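EchA16_2 (PDB 3QYR) probably catalyses the reversible hydration of 2-enoyl-CoA thioesters to 3-hydroxyacyl-CoAs, as other enoyl-CoA hydratases of the crotonase family do. Local coordinates at residues 56-61 and 92-97; 121-126 and 159-164; 133-138 and 221-226; 46-51 and 88-93. All coordinates share one frame; numbering follows the deposited sequence.

Interaction 1: 56-61 and 92-97; sequences VIITGA and KPVIGA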
loop_
_atom_site.group_PDB
_atom_site.type_symbol
_atom_site.label_atom_id
_atom_site.label_comp_id
_atom_site.label_asym_id
_atom_site.label_seq_id
_atom_site.Cartn_x
_atom_site.Cartn_y
_atom_site.Cartn_z
ATOM N N VAL A 56 30.081 -7.231 -3.918
ATOM C CA VAL A 56 30.022 -8.537 -4.573
ATOM C C VAL A 56 29.721 -8.344 -6.062
ATOM O O VAL A 56 28.921 -7.482 -6.425
ATOM C CB VAL A 56 28.931 -9.449 -3.950
ATOM C CG1 VAL A 56 28.725 -10.705 -4.810
ATOM C CG2 VAL A 56 29.291 -9.826 -2.515
ATOM N N ILE A 57 30.383 -9.121 -6.918
ATOM C CA ILE A 57 30.109 -9.108 -8.348
ATOM C C ILE A 57 29.702 -10.523 -8.714
ATOM O O ILE A 57 30.423 -11.438 -8.371
ATOM C CB ILE A 57 31.369 -8.752 -9.201
ATOM C CG1 ILE A 57 31.767 -7.285 -9.027
ATOM C CG2 ILE A 57 31.134 -9.073 -10.689
ATOM C CD1 ILE A 57 33.085 -6.896 -9.735
ATOM N N ILE A 58 28.582 -10.714 -9.415
ATOM C CA ILE A 58 28.242 -12.041 -9.899
ATOM C C ILE A 58 28.314 -12.036 -11.406
ATOM O O ILE A 58 28.026 -11.026 -12.034
ATOM C CB ILE A 58 26.875 -12.581 -9.376
ATOM C CG1 ILE A 58 25.666 -11.944 -10.070
ATOM C CG2 ILE A 58 26.799 -12.463 -7.828
ATOM C CD1 ILE A 58 24.298 -12.574 -9.579
ATOM N N THR A 59 28.776 -13.148 -11.972
ATOM C CA THR A 59 28.952 -13.279 -13.414
ATOM C C THR A 59 28.967 -14.756 -13.729
ATOM O O THR A 59 28.888 -15.587 -12.802
ATOM C CB THR A 59 30.277 -12.616 -13.913
ATOM O OG1 THR A 59 30.255 -12.505 -15.347
ATOM C CG2 THR A 59 31.490 -13.406 -13.477
ATOM N N GLY A 60 29.085 -15.070 -15.020
ATOM C CA GLY A 60 29.122 -16.458 -15.491
ATOM C C GLY A 60 30.305 -16.800 -16.379
ATOM O O GLY A 60 30.919 -15.920 -17.010
ATOM N N ALA A 61 30.602 -18.097 -16.447
ATOM C CA ALA A 61 31.673 -18.605 -17.307
ATOM C C ALA A 61 31.147 -18.604 -18.745
ATOM O O ALA A 61 30.071 -19.150 -19.027
ATOM C CB ALA A 61 32.066 -19.984 -16.877
ATOM N N LYS A 92 25.326 -5.257 1.388
ATOM C CA LYS A 92 26.407 -4.907 0.473
ATOM C C LYS A 92 25.908 -5.020 -0.970
ATOM O O LYS A 92 25.131 -5.909 -1.294
ATOM C CB LYS A 92 27.606 -5.829 0.702
ATOM C CG LYS A 92 28.152 -5.777 2.133
ATOM C CD LYS A 92 29.184 -6.861 2.416
ATOM C CE LYS A 92 29.614 -6.886 3.895
ATOM N NZ LYS A 92 30.499 -8.051 4.257
ATOM N N PRO A 93 26.321 -4.096 -1.842
ATOM C CA PRO A 93 25.814 -4.083 -3.181
ATOM C C PRO A 93 26.315 -5.284 -3.978
ATOM O O PRO A 93 27.408 -5.765 -3.717
ATOM C CB PRO A 93 26.376 -2.792 -3.757
ATOM C CG PRO A 93 27.520 -2.512 -2.975
ATOM C CD PRO A 93 27.290 -3.028 -1.625
ATOM N N VAL A 94 25.473 -5.774 -4.896
ATOM C CA VAL A 94 25.770 -6.889 -5.756
ATOM C C VAL A 94 25.581 -6.373 -7.177
ATOM O O VAL A 94 24.493 -5.896 -7.544
ATOM C CB VAL A 94 24.841 -8.066 -5.483
ATOM C CG1 VAL A 94 25.147 -9.237 -6.446
ATOM C CG2 VAL A 94 24.965 -8.513 -4.013
ATOM N N ILE A 95 26.674 -6.421 -7.943
ATOM C CA ILE A 95 26.709 -5.962 -9.316
ATOM C C ILE A 95 26.652 -7.193 -10.157
ATOM O O ILE A 95 27.460 -8.090 -9.962
ATOM C CB ILE A 95 28.029 -5.285 -9.605
ATOM C CG1 ILE A 95 28.191 -4.038 -8.737
ATOM C CG2 ILE A 95 28.158 -4.980 -11.117
ATOM C CD1 ILE A 95 29.638 -3.550 -8.645
ATOM N N GLY A 96 25.714 -7.255 -11.087
ATOM C CA GLY A 96 25.652 -8.369 -12.043
ATOM C C GLY A 96 26.417 -8.032 -13.322
ATOM O O GLY A 96 26.077 -7.068 -13.991
ATOM N N ALA A 97 27.465 -8.796 -13.634
ATOM C CA ALA A 97 28.175 -8.647 -14.906
ATOM C C ALA A 97 27.653 -9.691 -15.887
ATOM O O ALA A 97 28.051 -10.843 -15.844
ATOM C CB ALA A 97 29.664 -8.812 -14.713
#
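Thr59 and Ala97 make the one bond here that uses a side chain: with OG1 anti to the backbone N (chi1 -167°), the threonine hydroxyl donates to the carbonyl, Thr59 OG1 to Ala97 O at 2.8 Å. Four backbone bonds continue from there. Ala97 N gives to Ile58 O at 2.8 Å. Ile95 is gripped at both ends, its O taking Ile58 N at 2.9 Å and its N reaching Val56 O, also at 2.9 Å. The last is the straight bond from Val56 N to Pro93 O, 3.1 Å long with 171° at the hydrogen. This is the regular parallel pattern, with Val56, Ile57 and Ile58 in register with Val94, Ile95 and Gly96, and the two strands twist by 25° against each other. They are neighbouring central strands of the mixed sheet of the crotonase fold; strand 18-23 flanks 55-60 on its other edge. Two apolar faces result. On one, Val56 and Val94 lie side by side, and Ile58 reaches across with its CG2 branch to Val94 CG1, 3.9 Å away; Leu44, Ala47 and Phe40 of helix 34-49 cover Val56 and Ile58. On the other, Ile57 CG1 comes within 4.3 Å of Ile95 CB, while its CG2 branch faces the methyl of Ala97, and helix 182-195 packs on top through Ala186, Val189 and Leu182.

Interaction 2: 121-126 and 159-164; sequences NARFAD and GDYLSA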
loop_
_atom_site.group_PDB
_atom_site.type_symbol
_atom_site.label_atom_id
_atom_site.label_comp_id
_atom_site.label_asym_id
_atom_site.label_seq_id
_atom_site.Cartn_x
_atom_site.Cartn_y
_atom_site.Cartn_z
ATOM N N ASN A 121 27.344 -9.194 -25.789
ATOM C CA ASN A 121 26.867 -10.577 -25.791
ATOM C C ASN A 121 25.646 -10.939 -24.939
ATOM O O ASN A 121 25.040 -11.985 -25.169
ATOM C CB ASN A 121 27.969 -11.503 -25.317
ATOM C CG ASN A 121 28.463 -12.337 -26.403
ATOM O OD1 ASN A 121 27.894 -13.422 -26.686
ATOM N ND2 ASN A 121 29.508 -11.817 -27.111
ATOM N N ALA A 122 25.328 -10.121 -23.945
ATOM C CA ALA A 122 24.196 -10.409 -23.064
ATOM C C ALA A 122 22.922 -10.439 -23.858
ATOM O O ALA A 122 22.785 -9.759 -24.880
ATOM C CB ALA A 122 24.096 -9.379 -21.972
ATOM N N ARG A 123 22.021 -11.287 -23.408
ATOM C CA ARG A 123 20.640 -11.235 -23.856
ATOM C C ARG A 123 19.785 -11.876 -22.779
ATOM O O ARG A 123 20.311 -12.550 -21.864
ATOM C CB ARG A 123 20.419 -11.827 -25.260
ATOM C CG ARG A 123 20.954 -13.165 -25.458
ATOM C CD ARG A 123 20.941 -13.593 -26.924
ATOM N NE ARG A 123 21.605 -14.896 -27.024
ATOM C CZ ARG A 123 21.413 -15.798 -27.991
ATOM N NH1 ARG A 123 20.579 -15.557 -29.004
ATOM N NH2 ARG A 123 22.066 -16.957 -27.943
ATOM N N PHE A 124 18.489 -11.581 -22.824
ATOM C CA PHE A 124 17.607 -11.887 -21.712
ATOM C C PHE A 124 16.283 -12.470 -22.209
ATOM O O PHE A 124 15.720 -11.995 -23.211
ATOM C CB PHE A 124 17.307 -10.621 -20.907
ATOM C CG PHE A 124 18.519 -9.870 -20.415
ATOM C CD1 PHE A 124 19.091 -8.858 -21.187
ATOM C CD2 PHE A 124 19.051 -10.134 -19.149
ATOM C CE1 PHE A 124 20.195 -8.144 -20.724
ATOM C CE2 PHE A 124 20.133 -9.429 -18.668
ATOM C CZ PHE A 124 20.713 -8.413 -19.460
ATOM N N ALA A 125 15.775 -13.471 -21.486
ATOM C CA ALA A 125 14.569 -14.161 -21.916
ATOM C C ALA A 125 13.848 -14.854 -20.809
ATOM O O ALA A 125 14.481 -15.422 -19.939
ATOM C CB ALA A 125 14.909 -15.170 -23.014
ATOM N N ASP A 126 12.525 -14.858 -20.878
ATOM C CA ASP A 126 11.694 -15.612 -19.939
ATOM C C ASP A 126 10.929 -16.738 -20.627
ATOM O O ASP A 126 10.013 -16.472 -21.407
ATOM C CB ASP A 126 10.672 -14.693 -19.246
ATOM C CG ASP A 126 9.675 -15.483 -18.374
ATOM O OD1 ASP A 126 10.012 -16.631 -17.999
ATOM O OD2 ASP A 126 8.575 -14.958 -18.073
ATOM N N GLY A 159 8.390 -15.486 -25.031
ATOM C CA GLY A 159 9.634 -16.210 -24.843
ATOM C C GLY A 159 10.805 -15.685 -25.666
ATOM O O GLY A 159 11.888 -16.223 -25.557
ATOM N N ASP A 160 10.628 -14.616 -26.437
ATOM C CA ASP A 160 11.727 -14.074 -27.260
ATOM C C ASP A 160 12.868 -13.409 -26.473
ATOM O O ASP A 160 12.685 -12.994 -25.334
ATOM C CB ASP A 160 11.171 -13.062 -28.289
ATOM C CG ASP A 160 10.222 -13.717 -29.270
ATOM O OD1 ASP A 160 10.266 -14.951 -29.351
ATOM O OD2 ASP A 160 9.443 -13.028 -29.947
ATOM N N TYR A 161 14.033 -13.311 -27.112
ATOM C CA TYR A 161 15.224 -12.728 -26.512
ATOM C C TYR A 161 15.218 -11.209 -26.622
ATOM O O TYR A 161 14.888 -10.655 -27.677
ATOM C CB TYR A 161 16.503 -13.212 -27.227
ATOM C CG TYR A 161 17.140 -14.484 -26.690
ATOM C CD1 TYR A 161 17.711 -14.515 -25.410
ATOM C CD2 TYR A 161 17.216 -15.645 -27.484
ATOM C CE1 TYR A 161 18.312 -15.670 -24.919
ATOM C CE2 TYR A 161 17.804 -16.796 -27.006
ATOM C CZ TYR A 161 18.350 -16.796 -25.717
ATOM O OH TYR A 161 18.936 -17.917 -25.241
ATOM N N LEU A 162 15.629 -10.558 -25.529
ATOM C CA LEU A 162 15.908 -9.143 -25.491
ATOM C C LEU A 162 17.419 -8.960 -25.592
ATOM O O LEU A 162 18.202 -9.519 -24.792
ATOM C CB LEU A 162 15.398 -8.564 -24.194
ATOM C CG LEU A 162 15.516 -7.053 -24.016
ATOM C CD1 LEU A 162 14.506 -6.356 -24.937
ATOM C CD2 LEU A 162 15.344 -6.700 -22.528
ATOM N N SER A 163 17.822 -8.187 -26.596
ATOM C CA SER A 163 19.226 -7.924 -26.872
ATOM C C SER A 163 19.778 -6.956 -25.800
ATOM O O SER A 163 19.000 -6.329 -25.046
ATOM C CB SER A 163 19.386 -7.301 -28.266
ATOM O OG SER A 163 18.885 -5.986 -28.264
ATOM N N ALA A 164 21.105 -6.865 -25.742
ATOM C CA ALA A 164 21.782 -5.977 -24.811
ATOM C C ALA A 164 21.429 -4.524 -25.114
ATOM O O ALA A 164 21.164 -3.735 -24.203
ATOM C CB ALA A 164 23.300 -6.177 -24.880
HETATM O O HOH W 1 22.811 -8.487 -27.487
HETATM O O HOH W 2 11.422 -13.558 -23.122
#
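A short antiparallel pairing sets Phe124 against Leu162, with Arg123 and Tyr161 stacked beside it, in the small three-stranded sheet beside the main one, on which it packs through Phe124 and Ile98; strand 101-103 lies on the far edge of 123-125. Phe124 and Leu162 form its hydrogen-bonded pair: Leu162 N reaches Phe124 O at 2.7 Å, nearly straight, and Phe124 N returns a more bent bond to Leu162 O at 2.9 Å. Toward each end of the pairing a water bridges the two backbones. One water accepts from Ala164 N and donates to Ala122 O; the other accepts from Asp126 N and donates to Asp160 O. Gly159, which leaves the preceding helix with positive phi, lays its CA against Asp126 O.

The side chains part to two sides. Arg123 and Tyr161 stack: Arg123 CG sits between the backbone N and the carbonyl carbon (chi1 52°), and the extended chain then runs across the phenol ring. Arg123 CG touches Tyr161 CD1 at 3.5 Å, CD follows over the same face, and the guanidinium lies flat on the ring, planes 13° apart, with Arg123 CZ 4.1 Å from the ring centroid. Ala125 CB packs obliquely against Tyr161 CD1 at 3.7 Å. Phe124 and Leu162 turn the other way, into a buried layer with Ala167 of helix 164-170.

Chemically the pairing has a polar side and a greasy one: the cation-pi stack probably lets Arg123 keep its charge at the exposed surface while its chain and guanidinium cover one face of Tyr161.

Interaction 3: 133-138 and 221-226; sequences LLPTWG and WQEAMA. With EDO (1,2-ethanediol), chain G.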
loop_
_atom_site.group_PDB
_atom_site.type_symbol
_atom_site.label_atom_id
_atom_site.label_comp_id
_atom_site.label_asym_id
_atom_site.label_seq_id
_atom_site.Cartn_x
_atom_site.Cartn_y
_atom_site.Cartn_z
ATOM N N LEU A 133 5.427 -23.202 -16.847
ATOM C CA LEU A 133 5.637 -23.077 -15.413
ATOM C C LEU A 133 5.438 -21.620 -15.052
ATOM O O LEU A 133 5.531 -20.754 -15.919
ATOM C CB LEU A 133 7.047 -23.491 -15.057
ATOM C CG LEU A 133 7.414 -24.965 -15.240
ATOM C CD1 LEU A 133 8.876 -25.150 -14.871
ATOM C CD2 LEU A 133 6.496 -25.909 -14.427
ATOM N N LEU A 134 5.149 -21.339 -13.791
ATOM C CA LEU A 134 5.056 -19.965 -13.345
ATOM C C LEU A 134 6.256 -19.710 -12.481
ATOM O O LEU A 134 6.829 -20.645 -11.944
ATOM C CB LEU A 134 3.765 -19.713 -12.596
ATOM C CG LEU A 134 2.660 -19.119 -13.472
ATOM C CD1 LEU A 134 2.336 -20.004 -14.648
ATOM C CD2 LEU A 134 1.400 -18.871 -12.633
ATOM N N PRO A 135 6.678 -18.450 -12.380
ATOM C CA PRO A 135 7.868 -18.051 -11.641
ATOM C C PRO A 135 7.656 -17.881 -10.130
ATOM O O PRO A 135 6.564 -17.483 -9.711
ATOM C CB PRO A 135 8.191 -16.687 -12.248
ATOM C CG PRO A 135 6.893 -16.166 -12.613
ATOM C CD PRO A 135 6.151 -17.335 -13.177
ATOM N N THR A 136 8.710 -18.156 -9.349
ATOM C CA THR A 136 8.698 -18.037 -7.897
ATOM C C THR A 136 9.914 -17.297 -7.329
ATOM O O THR A 136 10.069 -17.192 -6.086
ATOM C CB THR A 136 8.653 -19.428 -7.255
ATOM O OG1 THR A 136 9.667 -20.266 -7.848
ATOM C CG2 THR A 136 7.294 -20.057 -7.447
ATOM N N TRP A 137 10.759 -16.771 -8.227
ATOM C CA TRP A 137 11.915 -15.966 -7.830
ATOM C C TRP A 137 11.759 -14.492 -8.224
ATOM O O TRP A 137 12.755 -13.795 -8.494
ATOM C CB TRP A 137 13.182 -16.543 -8.431
ATOM C CG TRP A 137 13.707 -17.769 -7.806
ATOM C CD1 TRP A 137 13.132 -18.510 -6.833
ATOM C CD2 TRP A 137 14.930 -18.429 -8.151
ATOM N NE1 TRP A 137 13.930 -19.590 -6.525
ATOM C CE2 TRP A 137 15.044 -19.559 -7.327
ATOM C CE3 TRP A 137 15.952 -18.166 -9.077
ATOM C CZ2 TRP A 137 16.134 -20.436 -7.403
ATOM C CZ3 TRP A 137 17.021 -19.040 -9.157
ATOM C CH2 TRP A 137 17.107 -20.162 -8.326
ATOM N N GLY A 138 10.519 -14.007 -8.259
ATOM C CA GLY A 138 10.257 -12.584 -8.435
ATOM C C GLY A 138 10.232 -12.023 -9.838
ATOM O O GLY A 138 10.079 -10.817 -10.013
ATOM N N TRP A 221 4.108 -12.029 -2.688
ATOM C CA TRP A 221 3.099 -12.940 -2.131
ATOM C C TRP A 221 2.105 -13.438 -3.224
ATOM O O TRP A 221 1.818 -14.629 -3.345
ATOM C CB TRP A 221 2.348 -12.298 -0.947
ATOM C CG TRP A 221 1.317 -13.207 -0.371
ATOM C CD1 TRP A 221 -0.025 -13.171 -0.593
ATOM C CD2 TRP A 221 1.556 -14.319 0.474
ATOM N NE1 TRP A 221 -0.665 -14.208 0.093
ATOM C CE2 TRP A 221 0.302 -14.935 0.734
ATOM C CE3 TRP A 221 2.702 -14.864 1.044
ATOM C CZ2 TRP A 221 0.185 -16.065 1.527
ATOM C CZ3 TRP A 221 2.578 -15.995 1.845
ATOM C CH2 TRP A 221 1.335 -16.585 2.059
ATOM N N GLN A 222 1.600 -12.530 -4.037
ATOM C CA GLN A 222 0.679 -12.892 -5.101
ATOM C C GLN A 222 1.362 -13.775 -6.164
ATOM O O GLN A 222 0.772 -14.745 -6.636
ATOM C CB GLN A 222 0.072 -11.614 -5.661
ATOM C CG GLN A 222 -0.395 -11.673 -7.102
ATOM C CD GLN A 222 -1.390 -12.778 -7.378
ATOM O OE1 GLN A 222 -1.278 -13.471 -8.423
ATOM N NE2 GLN A 222 -2.364 -12.970 -6.449
ATOM N N GLU A 223 2.612 -13.481 -6.504
ATOM C CA GLU A 223 3.392 -14.378 -7.351
ATOM C C GLU A 223 3.415 -15.781 -6.761
ATOM O O GLU A 223 3.177 -16.736 -7.481
ATOM C CB GLU A 223 4.818 -13.870 -7.542
ATOM C CG GLU A 223 5.677 -14.855 -8.279
ATOM C CD GLU A 223 7.082 -14.373 -8.488
ATOM O OE1 GLU A 223 7.894 -14.613 -7.563
ATOM O OE2 GLU A 223 7.371 -13.786 -9.578
ATOM N N ALA A 224 3.700 -15.890 -5.452
ATOM C CA ALA A 224 3.802 -17.213 -4.805
ATOM C C ALA A 224 2.451 -17.895 -4.825
ATOM O O ALA A 224 2.370 -19.046 -5.220
ATOM C CB ALA A 224 4.370 -17.152 -3.398
ATOM N N MET A 225 1.380 -17.188 -4.454
ATOM C CA MET A 225 0.027 -17.807 -4.486
ATOM C C MET A 225 -0.370 -18.267 -5.878
ATOM O O MET A 225 -0.914 -19.367 -6.031
ATOM C CB MET A 225 -1.039 -16.861 -3.952
ATOM C CG MET A 225 -0.959 -16.559 -2.427
ATOM S SD MET A 225 -1.010 -18.002 -1.304
ATOM C CE MET A 225 0.784 -18.468 -1.307
ATOM N N ALA A 226 -0.071 -17.465 -6.895
ATOM C CA ALA A 226 -0.336 -17.869 -8.284
ATOM C C ALA A 226 0.378 -19.183 -8.656
ATOM O O ALA A 226 -0.198 -20.034 -9.353
ATOM C CB ALA A 226 0.064 -16.752 -9.270
HETATM C C1 EDO G . 11.913 -19.449 -10.377
HETATM O O1 EDO G . 10.783 -18.859 -11.002
HETATM C C2 EDO G . 12.616 -20.471 -11.264
HETATM O O2 EDO G . 11.832 -20.927 -12.364
HETATM O O HOH W 3 3.974 -17.107 -10.167
#
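Leu134 meets Ala226 first, its CD2 methyl resting 3.8 Å from Ala226 O at the side of the long helix 198-234. Pro135 is pressed closer. Its carbonyl lies over the stem of Glu223, Pro135 O to Glu223 CG being 3.1 Å, and a water donates both to this oxygen and to Glu223 O, bridging loop and helix. The proline ring crosses the same stem obliquely, with CG near Glu223 OE2. Thr136 turns its N-H inward to a bound 1,2-ethanediol, probably from the crystallisation liquor: Thr136 N to EDO O1 is 2.7 Å, while its hydroxyl bonds Ile83 O. Trp137 points away from the helix and offers one indole face to the diol, EDO C1 standing 3.5 Å above the ring plane; NE1 is held by Ser84 O, and Phe41 meets the ring edge-to-face. The diol is also bonded to Glu108 and His128, so this loop lines a pocket, consistent with the substrate site of the crotonase fold.

Gly138, with positive phi at the N-cap of helix 139-147, closes the walk. Glu223 reaches it with an extended chain, CG anti to the backbone N (chi1 174°), and Gly138 N donates to Glu223 OE1 at 2.8 Å through the syn lone pair, bent to 139° at the hydrogen. The other oxygen, OE2, takes the hydroxyl of Ser140. A buried carboxylate is thus satisfied by two donors at the start of a helix, where the helix dipole would probably stabilise its negative charge.

Interaction 4: 46-51 and 88-93; sequences DAETDD and PALTKP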
loop_
_atom_site.group_PDB
_atom_site.type_symbol
_atom_site.label_atom_id
_atom_site.label_comp_id
_atom_site.label_asym_id
_atom_site.label_seq_id
_atom_site.Cartn_x
_atom_site.Cartn_y
_atom_site.Cartn_z
ATOM N N ASP A 46 27.494 -15.846 3.043
ATOM C CA ASP A 46 28.817 -15.649 3.632
ATOM C C ASP A 46 29.381 -14.237 3.391
ATOM O O ASP A 46 29.925 -13.628 4.303
ATOM C CB ASP A 46 29.810 -16.711 3.087
ATOM C CG ASP A 46 29.421 -18.142 3.483
ATOM O OD1 ASP A 46 28.590 -18.281 4.404
ATOM O OD2 ASP A 46 29.928 -19.132 2.882
ATOM N N ALA A 47 29.240 -13.733 2.162
ATOM C CA ALA A 47 29.773 -12.430 1.795
ATOM C C ALA A 47 29.240 -11.314 2.699
ATOM O O ALA A 47 29.969 -10.383 3.080
ATOM C CB ALA A 47 29.487 -12.132 0.361
ATOM N N GLU A 48 27.973 -11.401 3.057
ATOM C CA GLU A 48 27.412 -10.413 3.972
ATOM C C GLU A 48 28.124 -10.439 5.332
ATOM O O GLU A 48 28.331 -9.392 5.915
ATOM C CB GLU A 48 25.908 -10.618 4.158
ATOM C CG GLU A 48 25.200 -9.584 5.072
ATOM C CD GLU A 48 25.141 -8.167 4.508
ATOM O OE1 GLU A 48 25.310 -7.966 3.292
ATOM O OE2 GLU A 48 24.895 -7.236 5.300
ATOM N N THR A 49 28.496 -11.616 5.832
ATOM C CA THR A 49 29.142 -11.697 7.138
ATOM C C THR A 49 30.676 -11.561 7.061
ATOM O O THR A 49 31.328 -11.408 8.065
ATOM C CB THR A 49 28.726 -13.013 7.945
ATOM O OG1 THR A 49 28.895 -14.191 7.141
ATOM C CG2 THR A 49 27.278 -12.954 8.398
ATOM N N ASP A 50 31.262 -11.611 5.875
ATOM C CA ASP A 50 32.724 -11.554 5.774
ATOM C C ASP A 50 33.242 -10.115 5.798
ATOM O O ASP A 50 32.929 -9.298 4.918
ATOM C CB ASP A 50 33.191 -12.259 4.518
ATOM C CG ASP A 50 34.686 -12.517 4.505
ATOM O OD1 ASP A 50 35.491 -11.658 4.930
ATOM O OD2 ASP A 50 35.045 -13.593 3.998
ATOM N N ASP A 51 34.059 -9.836 6.805
ATOM C CA ASP A 51 34.593 -8.487 7.033
ATOM C C ASP A 51 35.650 -8.067 5.978
ATOM O O ASP A 51 36.009 -6.891 5.894
ATOM C CB ASP A 51 35.137 -8.352 8.499
ATOM C CG ASP A 51 34.042 -7.953 9.528
ATOM O OD1 ASP A 51 32.816 -8.137 9.304
ATOM O OD2 ASP A 51 34.420 -7.419 10.580
ATOM N N PRO A 88 19.271 -14.043 -0.237
ATOM C CA PRO A 88 19.331 -13.550 1.109
ATOM C C PRO A 88 19.330 -12.033 1.255
ATOM O O PRO A 88 19.599 -11.302 0.293
ATOM C CB PRO A 88 20.652 -14.091 1.600
ATOM C CG PRO A 88 21.468 -14.237 0.414
ATOM C CD PRO A 88 20.561 -14.630 -0.641
ATOM N N ALA A 89 18.997 -11.591 2.471
ATOM C CA ALA A 89 19.050 -10.200 2.858
ATOM C C ALA A 89 20.499 -9.783 2.928
ATOM O O ALA A 89 21.231 -10.232 3.805
ATOM C CB ALA A 89 18.388 -9.999 4.214
ATOM N N LEU A 90 20.893 -8.912 2.004
ATOM C CA LEU A 90 22.221 -8.322 1.990
ATOM C C LEU A 90 22.171 -6.806 2.166
ATOM O O LEU A 90 21.213 -6.160 1.716
ATOM C CB LEU A 90 22.897 -8.619 0.656
ATOM C CG LEU A 90 23.055 -10.106 0.374
ATOM C CD1 LEU A 90 23.886 -10.382 -0.913
ATOM C CD2 LEU A 90 23.684 -10.772 1.577
ATOM N N THR A 91 23.226 -6.259 2.785
ATOM C CA THR A 91 23.437 -4.808 2.894
ATOM C C THR A 91 24.624 -4.337 2.044
ATOM O O THR A 91 24.896 -3.140 1.995
ATOM C CB THR A 91 23.685 -4.329 4.377
ATOM O OG1 THR A 91 24.971 -4.792 4.842
ATOM C CG2 THR A 91 22.575 -4.828 5.347
ATOM N N LYS A 92 25.326 -5.257 1.388
ATOM C CA LYS A 92 26.407 -4.907 0.473
ATOM C C LYS A 92 25.908 -5.020 -0.970
ATOM O O LYS A 92 25.131 -5.909 -1.294
ATOM C CB LYS A 92 27.606 -5.829 0.702
ATOM C CG LYS A 92 28.152 -5.777 2.133
ATOM C CD LYS A 92 29.184 -6.861 2.416
ATOM C CE LYS A 92 29.614 -6.886 3.895
ATOM N NZ LYS A 92 30.499 -8.051 4.257
ATOM N N PRO A 93 26.321 -4.096 -1.842
ATOM C CA PRO A 93 25.814 -4.083 -3.181
ATOM C C PRO A 93 26.315 -5.284 -3.978
ATOM O O PRO A 93 27.408 -5.765 -3.717
ATOM C CB PRO A 93 26.376 -2.792 -3.757
ATOM C CG PRO A 93 27.520 -2.512 -2.975
ATOM C CD PRO A 93 27.290 -3.028 -1.625
HETATM O O HOH W 4 30.792 -7.790 7.091
#
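Glu48 and Leu90 bring their CA atoms to 5.9 Å where the last turn of helix 34-49 passes the irregular chain that leads into strand 94-98. That helix is the crossover of a beta-alpha-beta unit, linking the parallel neighbours 18-23 and 55-60 of the crotonase sheet, and the contact sits at its C-terminal end. Glu48 does much of the work. Its chain leaves anti to the backbone N but bends at chi2 (68°), which swings the carboxylate back over 90-92. Thr91 N reaches Glu48 OE1 at 2.7 Å, coming from above the carboxylate plane, 44° out of it, and Lys92 N adds a weak bond to the same oxygen. Thr91 OG1 donates to Glu48 OE2; the modelled 2.5 Å is very short, so the exact length is doubtful. Leu90 runs past the stem in the opposite direction, its CD2 3.4 Å from Glu48 CB.

Lys92 extends its whole chain beyond CG alongside the helix end and delivers its ammonium to the carbonyls there. Lys92 NZ donates to Ala47 O at 2.7 Å, in the carbonyl plane, and weakly to Glu48 O; Val53 O is a further acceptor. A positive charge at this end probably offsets the helix dipole. Glu48 OE1 is 5.3 Å from Lys92 NZ, too far for contact, though the opposite charges probably attract. Asp50, just past the helix, turns its carboxylate elsewhere, to a salt bridge with Arg19 and to Asp52 N. One water accepts from Lys92 NZ at 2.9 Å and donates to Asp51 OD1 at 3.0 Å.

How the interactions relate
Interaction 1 is the core of the set, buried in the main sheet and built from backbone bonds and aliphatic branches. Interaction 4 continues directly from it: the two share Lys92 and Pro93, and Ala47 CB packs on Val56 CG2 at 3.7 Å. Interaction 4 is only partly buried, and there charged side-chain ends bond backbone atoms. Interaction 2, centred about 18 Å from the centre of interaction 1, also pairs strands, yet in the small second sheet, with bridging waters toward its ends and an exposed cation-pi stack on one face. Interaction 3 joins a loop to a helix chiefly through one buried carboxylate, with a bridging water, and Leu134 and Pro135 there also pack on Ala203 and Leu204 of a neighbouring subunit.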